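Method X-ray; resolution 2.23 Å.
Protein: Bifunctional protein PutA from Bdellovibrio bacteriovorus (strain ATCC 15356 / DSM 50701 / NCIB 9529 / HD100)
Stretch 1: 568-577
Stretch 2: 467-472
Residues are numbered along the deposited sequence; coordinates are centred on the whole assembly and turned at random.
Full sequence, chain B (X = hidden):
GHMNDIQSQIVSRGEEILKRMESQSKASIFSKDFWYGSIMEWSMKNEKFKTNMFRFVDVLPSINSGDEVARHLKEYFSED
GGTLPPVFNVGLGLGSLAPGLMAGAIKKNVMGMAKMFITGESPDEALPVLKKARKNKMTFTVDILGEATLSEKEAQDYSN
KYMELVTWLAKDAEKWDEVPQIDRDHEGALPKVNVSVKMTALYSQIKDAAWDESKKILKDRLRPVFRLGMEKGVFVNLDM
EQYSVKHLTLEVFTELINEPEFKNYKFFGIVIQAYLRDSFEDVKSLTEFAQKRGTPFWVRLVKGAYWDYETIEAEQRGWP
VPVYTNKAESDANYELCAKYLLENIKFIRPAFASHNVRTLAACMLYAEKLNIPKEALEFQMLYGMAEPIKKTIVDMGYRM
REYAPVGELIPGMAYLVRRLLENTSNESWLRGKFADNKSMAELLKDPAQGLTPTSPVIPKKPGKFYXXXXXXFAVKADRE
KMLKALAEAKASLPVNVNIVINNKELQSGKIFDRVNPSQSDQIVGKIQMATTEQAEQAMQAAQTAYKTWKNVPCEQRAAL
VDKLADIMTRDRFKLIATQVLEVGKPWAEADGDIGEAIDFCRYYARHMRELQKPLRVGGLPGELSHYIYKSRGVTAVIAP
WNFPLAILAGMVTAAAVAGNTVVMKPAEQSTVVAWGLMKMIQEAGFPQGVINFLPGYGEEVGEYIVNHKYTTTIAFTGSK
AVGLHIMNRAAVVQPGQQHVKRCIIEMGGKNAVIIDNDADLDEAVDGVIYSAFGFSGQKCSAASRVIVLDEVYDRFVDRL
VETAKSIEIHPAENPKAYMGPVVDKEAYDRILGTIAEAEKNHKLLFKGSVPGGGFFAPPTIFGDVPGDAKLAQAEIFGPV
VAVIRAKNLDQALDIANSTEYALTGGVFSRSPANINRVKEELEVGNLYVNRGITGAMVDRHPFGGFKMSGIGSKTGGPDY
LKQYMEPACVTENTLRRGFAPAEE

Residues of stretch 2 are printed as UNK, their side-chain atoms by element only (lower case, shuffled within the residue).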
ATOM      1  N   MET B 568      -7.132 -24.944 -13.690  1.00 19.38           N
ATOM      2  CA  MET B 568      -6.787 -24.335 -14.971  1.00 19.13           C
ATOM      3  C   MET B 568      -5.460 -24.877 -15.494  1.00 21.62           C
ATOM      4  O   MET B 568      -5.319 -25.142 -16.696  1.00 16.40           O
ATOM      5  CB  MET B 568      -6.695 -22.818 -14.849  1.00 16.20           C
ATOM      6  CG  MET B 568      -8.004 -22.056 -14.690  1.00 19.72           C
ATOM      7  SD  MET B 568      -7.593 -20.292 -14.389  1.00 23.34           S
ATOM      8  CE  MET B 568      -9.251 -19.588 -14.348  1.00 21.85           C
ATOM      9  N   THR B 569      -4.473 -25.040 -14.604  1.00 18.18           N
ATOM     10  CA  THR B 569      -3.182 -25.573 -15.025  1.00 18.23           C
ATOM     11  C   THR B 569      -3.320 -27.002 -15.552  1.00 19.76           C
ATOM     12  O   THR B 569      -2.746 -27.350 -16.588  1.00 21.89           O
ATOM     13  CB  THR B 569      -2.200 -25.502 -13.853  1.00 22.18           C
ATOM     14  OG1 THR B 569      -2.112 -24.153 -13.376  1.00 25.12           O
ATOM     15  CG2 THR B 569      -0.808 -26.003 -14.253  1.00 19.70           C
ATOM     16  N   ARG B 570      -4.100 -27.834 -14.861  1.00 20.03           N
ATOM     17  CA  ARG B 570      -4.314 -29.208 -15.303  1.00 19.65           C
ATOM     18  C   ARG B 570      -5.028 -29.260 -16.656  1.00 23.70           C
ATOM     19  O   ARG B 570      -4.714 -30.109 -17.499  1.00 22.27           O
ATOM     20  CB  ARG B 570      -5.117 -29.952 -14.238  1.00 23.25           C
ATOM     21  CG  ARG B 570      -5.452 -31.406 -14.572  1.00 25.22           C
ATOM     22  CD  ARG B 570      -6.606 -31.872 -13.669  1.00 19.84           C
ATOM     23  NE  ARG B 570      -7.894 -31.312 -14.096  1.00 23.56           N
ATOM     24  CZ  ARG B 570      -8.975 -31.242 -13.321  1.00 23.55           C
ATOM     25  NH1 ARG B 570      -8.920 -31.671 -12.068  1.00 27.47           N
ATOM     26  NH2 ARG B 570     -10.111 -30.750 -13.795  1.00 18.57           N
ATOM     27  N   ASP B 571      -6.011 -28.386 -16.881  1.00 18.04           N
ATOM     28  CA  ASP B 571      -6.821 -28.476 -18.091  1.00 17.90           C
ATOM     29  C   ASP B 571      -6.332 -27.528 -19.190  1.00 24.88           C
ATOM     30  O   ASP B 571      -7.101 -27.171 -20.091  1.00 28.94           O
ATOM     31  CB  ASP B 571      -8.289 -28.229 -17.749  1.00 22.42           C
ATOM     32  CG  ASP B 571      -8.887 -29.374 -16.912  1.00 25.94           C
ATOM     33  OD1 ASP B 571      -8.194 -30.385 -16.742  1.00 23.06           O
ATOM     34  OD2 ASP B 571     -10.033 -29.276 -16.417  1.00 25.11           O
ATOM     35  N   ARG B 572      -5.051 -27.152 -19.152  1.00 21.28           N
ATOM     36  CA  ARG B 572      -4.537 -26.097 -20.015  1.00 28.04           C
ATOM     37  C   ARG B 572      -4.901 -26.307 -21.482  1.00 27.66           C
ATOM     38  O   ARG B 572      -5.429 -25.398 -22.129  1.00 22.37           O
ATOM     39  CB  ARG B 572      -3.022 -25.985 -19.859  1.00 26.66           C
ATOM     40  CG  ARG B 572      -2.510 -24.677 -20.404  1.00 35.96           C
ATOM     41  CD  ARG B 572      -1.024 -24.691 -20.551  1.00 38.17           C
ATOM     42  NE  ARG B 572      -0.480 -23.353 -20.755  1.00 36.63           N
ATOM     43  CZ  ARG B 572       0.203 -22.680 -19.834  1.00 35.79           C
ATOM     44  NH1 ARG B 572       0.415 -23.211 -18.633  1.00 35.21           N
ATOM     45  NH2 ARG B 572       0.683 -21.479 -20.118  1.00 31.58           N
ATOM     46  N   PHE B 573      -4.640 -27.502 -22.021  1.00 15.17           N
ATOM     47  CA  PHE B 573      -4.852 -27.723 -23.448  1.00 22.31           C
ATOM     48  C   PHE B 573      -6.333 -27.698 -23.809  1.00 23.18           C
ATOM     49  O   PHE B 573      -6.712 -27.181 -24.871  1.00 20.81           O
ATOM     50  CB  PHE B 573      -4.205 -29.045 -23.872  1.00 27.99           C
ATOM     51  CG  PHE B 573      -2.710 -28.988 -23.863  1.00 26.61           C
ATOM     52  CD1 PHE B 573      -2.026 -28.452 -24.937  1.00 20.40           C
ATOM     53  CD2 PHE B 573      -1.996 -29.403 -22.756  1.00 25.78           C
ATOM     54  CE1 PHE B 573      -0.652 -28.358 -24.918  1.00 18.52           C
ATOM     55  CE2 PHE B 573      -0.617 -29.321 -22.733  1.00 29.66           C
ATOM     56  CZ  PHE B 573       0.059 -28.796 -23.814  1.00 22.84           C
ATOM     57  N   LYS B 574      -7.189 -28.245 -22.940  1.00 19.37           N
ATOM     58  CA  LYS B 574      -8.622 -28.209 -23.211  1.00 24.93           C
ATOM     59  C   LYS B 574      -9.133 -26.765 -23.218  1.00 18.62           C
ATOM     60  O   LYS B 574      -9.992 -26.396 -24.034  1.00 23.05           O
ATOM     61  CB  LYS B 574      -9.350 -29.074 -22.170  1.00 32.31           C
ATOM     62  CG  LYS B 574     -10.820 -29.344 -22.449  1.00 45.01           C
ATOM     63  CD  LYS B 574     -11.444 -30.244 -21.373  1.00 53.12           C
ATOM     64  CE  LYS B 574     -12.924 -30.568 -21.679  1.00 58.98           C
ATOM     65  NZ  LYS B 574     -13.854 -29.411 -21.460  1.00 60.46           N
ATOM     66  N   LEU B 575      -8.563 -25.920 -22.351  1.00 21.29           N
ATOM     67  CA  LEU B 575      -8.956 -24.515 -22.287  1.00 23.56           C
ATOM     68  C   LEU B 575      -8.472 -23.748 -23.508  1.00 19.29           C
ATOM     69  O   LEU B 575      -9.183 -22.873 -24.011  1.00 16.73           O
ATOM     70  CB  LEU B 575      -8.425 -23.875 -21.002  1.00 21.68           C
ATOM     71  CG  LEU B 575      -9.023 -24.455 -19.721  1.00 23.32           C
ATOM     72  CD1 LEU B 575      -8.329 -23.925 -18.468  1.00 14.61           C
ATOM     73  CD2 LEU B 575     -10.518 -24.151 -19.695  1.00 15.25           C
ATOM     74  N   ILE B 576      -7.268 -24.048 -23.996  1.00 20.56           N
ATOM     75  CA  ILE B 576      -6.803 -23.410 -25.225  1.00 22.53           C
ATOM     76  C   ILE B 576      -7.728 -23.756 -26.379  1.00 21.66           C
ATOM     77  O   ILE B 576      -8.194 -22.876 -27.117  1.00 22.88           O
ATOM     78  CB  ILE B 576      -5.356 -23.817 -25.546  1.00 16.83           C
ATOM     79  CG1 ILE B 576      -4.401 -23.221 -24.525  1.00 21.31           C
ATOM     80  CG2 ILE B 576      -4.980 -23.373 -26.956  1.00 15.75           C
ATOM     81  CD1 ILE B 576      -2.965 -23.721 -24.670  1.00 17.97           C
ATOM     82  N   ALA B 577      -8.021 -25.045 -26.538  1.00 16.38           N
ATOM     83  CA  ALA B 577      -8.811 -25.480 -27.684  1.00 22.50           C
ATOM     84  C   ALA B 577     -10.151 -24.754 -27.740  1.00 23.70           C
ATOM     85  O   ALA B 577     -10.590 -24.341 -28.822  1.00 21.14           O
ATOM     86  CB  ALA B 577      -9.009 -26.997 -27.649  1.00 21.46           C
ATOM     87  N   UNK B 467       4.868 -15.121 -12.585  1.00 21.36           N
ATOM     88  CA  UNK B 467       3.889 -15.399 -13.621  1.00 20.45           C
ATOM     89  C   UNK B 467       3.976 -16.847 -14.097  1.00 20.78           C
ATOM     90  O   UNK B 467       5.043 -17.456 -14.111  1.00 15.87           O
ATOM     91  c   UNK B 467       4.105 -14.469 -14.802  1.00 17.97           C
ATOM     92  n   UNK B 467       2.664 -12.540 -14.730  1.00 21.47           N
ATOM     93  o   UNK B 467       4.770 -12.336 -13.950  1.00 18.83           O
ATOM     94  c   UNK B 467       3.869 -13.025 -14.445  1.00 22.91           C
ATOM     95  N   UNK B 468       2.846 -17.365 -14.543  1.00 20.37           N
ATOM     96  CA  UNK B 468       2.784 -18.707 -15.110  1.00 21.08           C
ATOM     97  C   UNK B 468       3.544 -18.786 -16.436  1.00 21.67           C
ATOM     98  O   UNK B 468       3.302 -17.970 -17.341  1.00 18.41           O
ATOM     99  o   UNK B 468       1.455 -21.486 -13.900  1.00 24.89           O
ATOM    100  c   UNK B 468       1.398 -21.622 -15.146  1.00 18.67           C
ATOM    101  c   UNK B 468       1.129 -20.417 -16.027  1.00 20.18           C
ATOM    102  c   UNK B 468       1.318 -19.094 -15.318  1.00 23.16           C
ATOM    103  o   UNK B 468       1.561 -22.715 -15.710  1.00 26.74           O
ATOM    104  N   UNK B 469       4.437 -19.761 -16.607  1.00 18.48           N
ATOM    105  CA  UNK B 469       5.127 -19.910 -17.896  1.00 20.86           C
ATOM    106  C   UNK B 469       4.160 -20.284 -19.006  1.00 20.22           C
ATOM    107  O   UNK B 469       3.229 -21.064 -18.806  1.00 15.56           O
ATOM    108  c   UNK B 469       6.130 -21.052 -17.647  1.00 14.52           C
ATOM    109  c   UNK B 469       6.254 -21.159 -16.175  1.00 22.87           C
ATOM    110  c   UNK B 469       4.929 -20.708 -15.596  1.00 17.59           C
ATOM    111  N   UNK B 470       4.390 -19.719 -20.185  1.00 18.75           N
ATOM    112  CA  UNK B 470       3.604 -20.115 -21.345  1.00 22.96           C
ATOM    113  C   UNK B 470       4.195 -21.377 -21.958  1.00 24.40           C
ATOM    114  O   UNK B 470       5.340 -21.743 -21.703  1.00 20.28           O
ATOM    115  c   UNK B 470       2.749 -16.706 -23.048  1.00 29.91           C
ATOM    116  c   UNK B 470       1.648 -17.973 -21.165  1.00 32.15           C
ATOM    117  c   UNK B 470       3.573 -19.013 -22.405  1.00 24.36           C
ATOM    118  c   UNK B 470       2.954 -17.696 -21.907  1.00 33.53           C
ATOM    119  N   UNK B 471       3.401 -22.031 -22.787  1.00 25.85           N
ATOM    120  CA  UNK B 471       3.862 -23.240 -23.437  1.00 23.55           C
ATOM    121  C   UNK B 471       4.956 -22.930 -24.461  1.00 23.19           C
ATOM    122  O   UNK B 471       4.971 -21.871 -25.102  1.00 22.81           O
ATOM    123  c   UNK B 471       2.693 -23.945 -24.125  1.00 20.63           C
ATOM    124  c   UNK B 471       1.633 -24.630 -23.276  1.00 27.80           C
ATOM    125  c   UNK B 471       2.234 -25.855 -22.580  1.00 28.40           C
ATOM    126  c   UNK B 471       0.445 -25.045 -24.146  1.00 25.83           C
ATOM    127  N   UNK B 472       5.867 -23.889 -24.622  1.00 23.63           N
ATOM    128  CA  UNK B 472       6.895 -23.868 -25.665  1.00 22.89           C
ATOM    129  C   UNK B 472       6.429 -24.798 -26.779  1.00 27.64           C
ATOM    130  O   UNK B 472       6.567 -26.023 -26.670  1.00 26.82           O
ATOM    131  o   UNK B 472       9.169 -23.807 -27.268  1.00 25.98           O
ATOM    132  o   UNK B 472      10.501 -24.675 -25.776  1.00 26.49           O
ATOM    133  c   UNK B 472       9.380 -24.269 -26.125  1.00 20.83           C
ATOM    134  c   UNK B 472       8.245 -24.311 -25.090  1.00 17.47           C
TER
HETATM  135  O   HOH W   1       0.162 -23.175 -12.226  1.00 23.17           O

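Position 467 has four side-chain atoms: two carbons, the second of which carries one oxygen and one nitrogen. That is a carboxamide one carbon from CA. The group touches nothing on stretch 1. The residue is N467, and its amide makes its hydrogen bonds elsewhere in the structure.

Position 468 has three carbons in a row, the third carrying two oxygens. The chain is a carboxylate on a two-carbon arm, and CB points toward stretch 1. One oxygen lies 3.2 Å from NH1 of R572. The other faces water 1. The residue is E468. Its OE2 accepts from R572 NH1 in a hydrogen bond that is part of a salt bridge, and it sits at the edge of the guanidinium, near its plane. Water 1 donates through its O to OE1 of E468 and to OG1 of T569, each at 2.7 Å, so it bridges the two side chains.

Position 469 has three carbons that close a ring onto its own backbone nitrogen. The nearest ring carbon, the one bonded to the backbone nitrogen, is 6.0 Å from R572 NH1, so the ring makes no close contact, but the backbone takes part. The ring closed onto the backbone N identifies P469, and its O accepts a hydrogen bond from R572 NH2 at 2.9 Å.

Position 470 has four carbons, forked at the second. CB points away from stretch 1. The backbone CA lies 3.4 Å from R572 NH2, and one carbon at the fork's end comes within 3.8 Å of the same nitrogen. The residue is L470, and that carbon is CD2.

Position 471 also has four carbons forked at the second, but CB points toward stretch 1. The fork carbon is 3.5 Å from R572 NE. One branch end is 3.6 Å from F573 CE1 and 3.7 Å from I576 CD1. The residue is L471; the fork carbon is CG and that branch end is CD1.

Position 472 has two carbons, the second carrying two oxygens. This is a carboxylate on a one-carbon arm, out of reach of stretch 1. The residue is D472.

The contact centres on R572. Its side chain is extended, with chi1 to chi3 all t, and this carries the guanidinium from the helix to the loop. There it meets a charged carboxylate, E468, and a neutral backbone carbonyl, that of P469. L471 adds the apolar part, packing against F573 and I576 on the same helix. Together the two stretches bury 308 Å², both sides summed.

Stretch 2, residues 467-472: NEPLLD
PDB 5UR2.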